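Local coordinates for early 35 kDa protein (Autographa californica nucleopolyhedrovirus, PDB 1P35) that blocks apoptosis of the infected insect host cell by inhibiting caspases, and also suppresses the host's antiviral RNA interference, at residues 202-213 / 266-277. Residues are numbered along the deposited sequence; the frame is centred on the assembly and turned at random.
Sequences VQFDGEQFEEFV and NGFIYDKKSKVL
Phe268 and Phe209 lie with planes nearly parallel but slid apart, so that the rings barely overlap: the planes differ by 11°, the centroids lie 4.5 Å apart, and Phe209 CD1 comes to 3.4 Å from Phe268 CD2. Phe212 completes an aromatic cluster, receiving the edge of Phe268 toward its face in an offset edge-to-face pair, while Val213 CG2 reaches the rim of the Phe268 ring, near its plane. At the far end of Phe209, CZ rests 3.8 Å from Leu277 CD2. Two regions of the P35 fold are thus joined: helix segment 206-213 runs nearly antiparallel to strand 268-271 and packs on the antiparallel hairpin whose turn carries a G1 beta bulge at Lys275 and Val276. From the first strand of that hairpin, Tyr270 extends with CG anti to its backbone N (chi1 -179°), and Tyr270 OH donates a hydrogen bond to Val202 O (2.5 Å), in the carbonyl plane. Phe204 CB lies over a face of the tyrosine ring as a CH-pi contact. Val202 N in turn donates almost straight to Lys275 O (3.2 Å). Farther out, Asp205 N-caps the helix through OD1, which accepts from Gln208 N, and Asp271 OD1 shapes the hairpin turn by accepting from Lys273 N and Ser274 N.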
ATOM      1  N   VAL A 202      -3.487   9.308  26.098  1.00 49.14           N
ATOM      2  CA  VAL A 202      -4.647  10.121  26.474  1.00 41.66           C
ATOM      3  C   VAL A 202      -5.621   9.455  27.396  1.00 34.09           C
ATOM      4  O   VAL A 202      -5.780   8.269  27.375  1.00 33.15           O
ATOM      5  CB  VAL A 202      -5.444  10.654  25.230  1.00 34.47           C
ATOM      6  CG1 VAL A 202      -4.637  11.762  24.599  1.00 28.13           C
ATOM      7  CG2 VAL A 202      -5.707   9.501  24.175  1.00 13.99           C
ATOM      8  N   GLN A 203      -6.235  10.250  28.248  1.00 36.86           N
ATOM      9  CA  GLN A 203      -7.228   9.759  29.183  1.00 42.74           C
ATOM     10  C   GLN A 203      -8.592   9.636  28.509  1.00 41.78           C
ATOM     11  O   GLN A 203      -8.938  10.389  27.597  1.00 35.03           O
ATOM     12  CB  GLN A 203      -7.347  10.721  30.370  1.00 51.23           C
ATOM     13  CG  GLN A 203      -6.156  10.736  31.323  1.00 55.63           C
ATOM     14  CD  GLN A 203      -6.338  11.771  32.416  1.00 85.62           C
ATOM     15  OE1 GLN A 203      -7.405  11.855  33.037  1.00 86.28           O
ATOM     16  NE2 GLN A 203      -5.299  12.563  32.664  1.00 85.92           N
ATOM     17  N   PHE A 204      -9.374   8.689  28.989  1.00 44.57           N
ATOM     18  CA  PHE A 204     -10.720   8.462  28.483  1.00 37.91           C
ATOM     19  C   PHE A 204     -11.662   9.560  28.953  1.00 41.00           C
ATOM     20  O   PHE A 204     -11.559  10.039  30.088  1.00 45.24           O
ATOM     21  CB  PHE A 204     -11.232   7.128  29.013  1.00 27.53           C
ATOM     22  CG  PHE A 204     -12.522   6.694  28.420  1.00 42.25           C
ATOM     23  CD1 PHE A 204     -12.611   6.413  27.051  1.00 54.05           C
ATOM     24  CD2 PHE A 204     -13.646   6.517  29.226  1.00 40.08           C
ATOM     25  CE1 PHE A 204     -13.789   5.961  26.491  1.00 49.87           C
ATOM     26  CE2 PHE A 204     -14.843   6.059  28.667  1.00 45.92           C
ATOM     27  CZ  PHE A 204     -14.913   5.781  27.300  1.00 48.03           C
ATOM     28  N   ASP A 205     -12.570   9.981  28.070  1.00 47.34           N
ATOM     29  CA  ASP A 205     -13.577  10.969  28.451  1.00 38.58           C
ATOM     30  C   ASP A 205     -14.908  10.450  27.887  1.00 43.06           C
ATOM     31  O   ASP A 205     -15.369  10.848  26.801  1.00 42.96           O
ATOM     32  CB  ASP A 205     -13.242  12.364  27.913  1.00 37.41           C
ATOM     33  CG  ASP A 205     -14.184  13.455  28.472  1.00 51.77           C
ATOM     34  OD1 ASP A 205     -15.327  13.147  28.876  1.00 41.73           O
ATOM     35  OD2 ASP A 205     -13.780  14.634  28.489  1.00 40.65           O
ATOM     36  N   GLY A 206     -15.498   9.520  28.631  1.00 37.05           N
ATOM     37  CA  GLY A 206     -16.747   8.902  28.221  1.00 35.41           C
ATOM     38  C   GLY A 206     -17.830   9.914  27.916  1.00 30.67           C
ATOM     39  O   GLY A 206     -18.500   9.851  26.902  1.00 45.46           O
ATOM     40  N   GLU A 207     -17.988  10.897  28.771  1.00 37.35           N
ATOM     41  CA  GLU A 207     -19.030  11.848  28.512  1.00 22.30           C
ATOM     42  C   GLU A 207     -18.838  12.690  27.233  1.00 38.13           C
ATOM     43  O   GLU A 207     -19.808  12.973  26.530  1.00 34.37           O
ATOM     44  CB  GLU A 207     -19.145  12.757  29.739  1.00 43.02           C
ATOM     45  CG  GLU A 207     -20.015  13.986  29.618  1.00 59.96           C
ATOM     46  CD  GLU A 207     -20.063  14.787  30.929  1.00 78.47           C
ATOM     47  OE1 GLU A 207     -19.732  14.224  32.005  1.00 66.26           O
ATOM     48  OE2 GLU A 207     -20.445  15.973  30.889  1.00 80.51           O
ATOM     49  N   GLN A 208     -17.609  13.120  26.947  1.00 30.03           N
ATOM     50  CA  GLN A 208     -17.370  13.949  25.766  1.00 29.71           C
ATOM     51  C   GLN A 208     -17.601  13.091  24.531  1.00 23.54           C
ATOM     52  O   GLN A 208     -18.098  13.570  23.529  1.00 26.82           O
ATOM     53  CB  GLN A 208     -15.920  14.498  25.736  1.00 29.40           C
ATOM     54  CG  GLN A 208     -15.652  15.553  24.643  1.00 27.46           C
ATOM     55  CD  GLN A 208     -14.187  16.079  24.662  1.00 27.46           C
ATOM     56  OE1 GLN A 208     -13.738  16.752  23.731  1.00 28.49           O
ATOM     57  NE2 GLN A 208     -13.466  15.782  25.741  1.00 34.11           N
ATOM     58  N   PHE A 209     -17.239  11.816  24.629  1.00 27.22           N
ATOM     59  CA  PHE A 209     -17.382  10.931  23.502  1.00 20.11           C
ATOM     60  C   PHE A 209     -18.899  10.620  23.269  1.00 29.45           C
ATOM     61  O   PHE A 209     -19.352  10.566  22.103  1.00 31.30           O
ATOM     62  CB  PHE A 209     -16.542   9.636  23.697  1.00 27.64           C
ATOM     63  CG  PHE A 209     -15.023   9.861  23.789  1.00 38.03           C
ATOM     64  CD1 PHE A 209     -14.454  11.027  23.293  1.00 21.38           C
ATOM     65  CD2 PHE A 209     -14.178   8.922  24.430  1.00 19.68           C
ATOM     66  CE1 PHE A 209     -13.038  11.305  23.432  1.00 24.45           C
ATOM     67  CE2 PHE A 209     -12.773   9.184  24.588  1.00 22.37           C
ATOM     68  CZ  PHE A 209     -12.224  10.377  24.084  1.00 30.70           C
ATOM     69  N   GLU A 210     -19.669  10.442  24.345  1.00 34.18           N
ATOM     70  CA  GLU A 210     -21.118  10.154  24.228  1.00 32.27           C
ATOM     71  C   GLU A 210     -21.798  11.285  23.515  1.00 24.12           C
ATOM     72  O   GLU A 210     -22.555  11.085  22.569  1.00 43.07           O
ATOM     73  CB  GLU A 210     -21.786   9.951  25.598  1.00 28.12           C
ATOM     74  CG  GLU A 210     -21.343   8.661  26.275  1.00 56.95           C
ATOM     75  CD  GLU A 210     -22.069   8.403  27.580  1.00 71.25           C
ATOM     76  OE1 GLU A 210     -23.325   8.320  27.553  1.00 58.85           O
ATOM     77  OE2 GLU A 210     -21.369   8.274  28.617  1.00 71.24           O
ATOM     78  N   GLU A 211     -21.504  12.496  23.976  1.00 22.04           N
ATOM     79  CA  GLU A 211     -22.093  13.664  23.335  1.00 22.40           C
ATOM     80  C   GLU A 211     -21.775  13.715  21.820  1.00 20.66           C
ATOM     81  O   GLU A 211     -22.608  14.070  21.016  1.00 36.32           O
ATOM     82  CB  GLU A 211     -21.548  14.945  23.983  1.00 33.35           C
ATOM     83  CG  GLU A 211     -21.968  16.215  23.206  1.00 53.15           C
ATOM     84  CD  GLU A 211     -21.362  17.504  23.749  1.00 54.59           C
ATOM     85  OE1 GLU A 211     -20.131  17.560  24.012  1.00 79.92           O
ATOM     86  OE2 GLU A 211     -22.121  18.475  23.881  1.00 42.15           O
ATOM     87  N   PHE A 212     -20.529  13.405  21.448  1.00 33.35           N
ATOM     88  CA  PHE A 212     -20.160  13.495  20.034  1.00 31.21           C
ATOM     89  C   PHE A 212     -20.914  12.394  19.220  1.00 28.67           C
ATOM     90  O   PHE A 212     -21.529  12.678  18.181  1.00 23.67           O
ATOM     91  CB  PHE A 212     -18.603  13.368  19.892  1.00 30.17           C
ATOM     92  CG  PHE A 212     -18.039  14.127  18.735  1.00 32.27           C
ATOM     93  CD1 PHE A 212     -18.271  13.703  17.420  1.00 62.68           C
ATOM     94  CD2 PHE A 212     -17.324  15.297  18.942  1.00 38.73           C
ATOM     95  CE1 PHE A 212     -17.796  14.452  16.318  1.00 64.87           C
ATOM     96  CE2 PHE A 212     -16.845  16.048  17.848  1.00 36.22           C
ATOM     97  CZ  PHE A 212     -17.081  15.629  16.540  1.00 47.20           C
ATOM     98  N   VAL A 213     -20.888  11.151  19.722  1.00 21.66           N
ATOM     99  CA  VAL A 213     -21.532  10.034  19.027  1.00 26.98           C
ATOM    100  C   VAL A 213     -23.071  10.145  18.912  1.00 34.59           C
ATOM    101  O   VAL A 213     -23.631   9.827  17.854  1.00 37.23           O
ATOM    102  CB  VAL A 213     -21.127   8.693  19.662  1.00 31.50           C
ATOM    103  CG1 VAL A 213     -21.891   7.502  19.026  1.00 14.58           C
ATOM    104  CG2 VAL A 213     -19.598   8.480  19.462  1.00 12.43           C
ATOM    105  N   ASN A 266     -19.294   4.130  13.448  1.00 44.58           N
ATOM    106  CA  ASN A 266     -18.568   5.377  13.614  1.00 28.46           C
ATOM    107  C   ASN A 266     -18.567   5.785  15.099  1.00 32.59           C
ATOM    108  O   ASN A 266     -19.570   5.639  15.826  1.00 28.34           O
ATOM    109  CB  ASN A 266     -19.221   6.450  12.748  1.00 27.87           C
ATOM    110  CG  ASN A 266     -19.021   6.188  11.268  1.00 31.57           C
ATOM    111  OD1 ASN A 266     -17.928   6.468  10.716  1.00 26.69           O
ATOM    112  ND2 ASN A 266     -20.042   5.610  10.616  1.00 31.98           N
ATOM    113  N   GLY A 267     -17.445   6.315  15.537  1.00 28.05           N
ATOM    114  CA  GLY A 267     -17.335   6.708  16.927  1.00 21.38           C
ATOM    115  C   GLY A 267     -15.927   6.698  17.477  1.00 28.26           C
ATOM    116  O   GLY A 267     -14.974   7.052  16.788  1.00 25.64           O
ATOM    117  N   PHE A 268     -15.830   6.271  18.730  1.00 24.06           N
ATOM    118  CA  PHE A 268     -14.607   6.257  19.496  1.00 27.28           C
ATOM    119  C   PHE A 268     -14.355   4.877  20.129  1.00 43.66           C
ATOM    120  O   PHE A 268     -15.255   4.277  20.773  1.00 33.71           O
ATOM    121  CB  PHE A 268     -14.721   7.304  20.640  1.00 23.97           C
ATOM    122  CG  PHE A 268     -14.910   8.701  20.169  1.00 23.48           C
ATOM    123  CD1 PHE A 268     -16.105   9.097  19.579  1.00 30.48           C
ATOM    124  CD2 PHE A 268     -13.847   9.613  20.224  1.00 29.66           C
ATOM    125  CE1 PHE A 268     -16.248  10.403  19.017  1.00 27.41           C
ATOM    126  CE2 PHE A 268     -13.966  10.903  19.680  1.00 30.37           C
ATOM    127  CZ  PHE A 268     -15.186  11.308  19.061  1.00 27.43           C
ATOM    128  N   ILE A 269     -13.143   4.371  19.938  1.00 37.19           N
ATOM    129  CA  ILE A 269     -12.740   3.106  20.531  1.00 37.51           C
ATOM    130  C   ILE A 269     -11.524   3.465  21.356  1.00 36.10           C
ATOM    131  O   ILE A 269     -10.532   3.996  20.816  1.00 38.56           O
ATOM    132  CB  ILE A 269     -12.379   2.050  19.475  1.00 31.42           C
ATOM    133  CG1 ILE A 269     -13.663   1.463  18.871  1.00 24.48           C
ATOM    134  CG2 ILE A 269     -11.518   0.931  20.114  1.00 31.35           C
ATOM    135  CD1 ILE A 269     -13.454   0.619  17.578  1.00 23.58           C
ATOM    136  N   TYR A 270     -11.591   3.179  22.660  1.00 38.83           N
ATOM    137  CA  TYR A 270     -10.494   3.518  23.530  1.00 24.22           C
ATOM    138  C   TYR A 270      -9.852   2.269  24.130  1.00 31.18           C
ATOM    139  O   TYR A 270     -10.511   1.394  24.710  1.00 38.11           O
ATOM    140  CB  TYR A 270     -10.968   4.451  24.640  1.00 38.45           C
ATOM    141  CG  TYR A 270      -9.849   4.845  25.566  1.00 39.52           C
ATOM    142  CD1 TYR A 270      -8.854   5.704  25.140  1.00 50.84           C
ATOM    143  CD2 TYR A 270      -9.777   4.349  26.868  1.00 57.71           C
ATOM    144  CE1 TYR A 270      -7.811   6.076  25.964  1.00 48.35           C
ATOM    145  CE2 TYR A 270      -8.731   4.717  27.717  1.00 29.58           C
ATOM    146  CZ  TYR A 270      -7.749   5.589  27.244  1.00 41.92           C
ATOM    147  OH  TYR A 270      -6.691   5.990  28.017  1.00 36.60           O
ATOM    148  N   ASP A 271      -8.534   2.172  23.962  1.00 43.08           N
ATOM    149  CA  ASP A 271      -7.821   1.027  24.496  1.00 50.64           C
ATOM    150  C   ASP A 271      -7.293   1.401  25.871  1.00 46.58           C
ATOM    151  O   ASP A 271      -6.305   2.121  25.989  1.00 38.41           O
ATOM    152  CB  ASP A 271      -6.703   0.621  23.545  1.00 51.68           C
ATOM    153  CG  ASP A 271      -6.022  -0.664  23.964  1.00 53.01           C
ATOM    154  OD1 ASP A 271      -5.972  -0.932  25.187  1.00 44.02           O
ATOM    155  OD2 ASP A 271      -5.515  -1.377  23.061  1.00 58.25           O
ATOM    156  N   LYS A 272      -7.992   0.924  26.901  1.00 51.69           N
ATOM    157  CA  LYS A 272      -7.661   1.170  28.303  1.00 55.41           C
ATOM    158  C   LYS A 272      -6.258   0.679  28.669  1.00 62.54           C
ATOM    159  O   LYS A 272      -5.663   1.165  29.627  1.00 56.02           O
ATOM    160  CB  LYS A 272      -8.656   0.440  29.226  1.00 52.04           C
ATOM    161  CG  LYS A 272     -10.143   0.732  29.034  1.00 48.86           C
ATOM    162  CD  LYS A 272     -10.937  -0.243  29.862  1.00 71.90           C
ATOM    163  CE  LYS A 272     -12.433  -0.115  29.637  1.00 75.82           C
ATOM    164  NZ  LYS A 272     -13.167  -1.159  30.424  1.00 59.00           N
ATOM    165  N   LYS A 273      -5.732  -0.300  27.941  1.00 64.09           N
ATOM    166  CA  LYS A 273      -4.411  -0.800  28.300  1.00 61.65           C
ATOM    167  C   LYS A 273      -3.259  -0.006  27.654  1.00 61.68           C
ATOM    168  O   LYS A 273      -2.283   0.318  28.323  1.00 58.39           O
ATOM    169  CB  LYS A 273      -4.276  -2.299  27.986  1.00 54.19           C
ATOM    170  CG  LYS A 273      -3.012  -2.898  28.615  1.00 77.76           C
ATOM    171  CD  LYS A 273      -2.791  -4.370  28.298  1.00 85.72           C
ATOM    172  CE  LYS A 273      -1.555  -4.907  29.029  1.00 78.17           C
ATOM    173  NZ  LYS A 273      -1.375  -6.372  28.759  1.00 87.32           N
ATOM    174  N   SER A 274      -3.381   0.320  26.371  1.00 55.38           N
ATOM    175  CA  SER A 274      -2.356   1.093  25.672  1.00 48.81           C
ATOM    176  C   SER A 274      -2.512   2.625  25.855  1.00 51.86           C
ATOM    177  O   SER A 274      -1.555   3.392  25.637  1.00 43.45           O
ATOM    178  CB  SER A 274      -2.369   0.742  24.168  1.00 35.54           C
ATOM    179  OG  SER A 274      -3.628   1.021  23.564  1.00 50.42           O
ATOM    180  N   LYS A 275      -3.690   3.073  26.277  1.00 39.99           N
ATOM    181  CA  LYS A 275      -3.944   4.524  26.423  1.00 47.22           C
ATOM    182  C   LYS A 275      -4.086   5.164  25.031  1.00 43.66           C
ATOM    183  O   LYS A 275      -3.763   6.339  24.834  1.00 38.10           O
ATOM    184  CB  LYS A 275      -2.801   5.242  27.167  1.00 41.36           C
ATOM    185  CG  LYS A 275      -2.408   4.615  28.474  1.00 52.73           C
ATOM    186  CD  LYS A 275      -3.595   4.352  29.365  1.00 71.43           C
ATOM    187  CE  LYS A 275      -3.174   3.503  30.550  1.00 84.97           C
ATOM    188  NZ  LYS A 275      -4.325   2.955  31.297  1.00 80.15           N
ATOM    189  N   VAL A 276      -4.565   4.371  24.078  1.00 41.50           N
ATOM    190  CA  VAL A 276      -4.744   4.832  22.718  1.00 39.10           C
ATOM    191  C   VAL A 276      -6.219   4.981  22.353  1.00 44.96           C
ATOM    192  O   VAL A 276      -7.071   4.119  22.669  1.00 40.97           O
ATOM    193  CB  VAL A 276      -4.068   3.873  21.687  1.00 38.27           C
ATOM    194  CG1 VAL A 276      -4.214   4.452  20.306  1.00 26.76           C
ATOM    195  CG2 VAL A 276      -2.587   3.688  22.024  1.00 25.22           C
ATOM    196  N   LEU A 277      -6.488   6.080  21.659  1.00 32.87           N
ATOM    197  CA  LEU A 277      -7.810   6.430  21.210  1.00 24.79           C
ATOM    198  C   LEU A 277      -7.912   6.293  19.673  1.00 35.25           C
ATOM    199  O   LEU A 277      -7.065   6.817  18.939  1.00 23.05           O
ATOM    200  CB  LEU A 277      -8.101   7.899  21.572  1.00 26.71           C
ATOM    201  CG  LEU A 277      -9.526   8.244  21.094  1.00 36.40           C
ATOM    202  CD1 LEU A 277     -10.569   7.406  21.892  1.00 24.71           C
ATOM    203  CD2 LEU A 277      -9.785   9.713  21.258  1.00 23.29           C
TER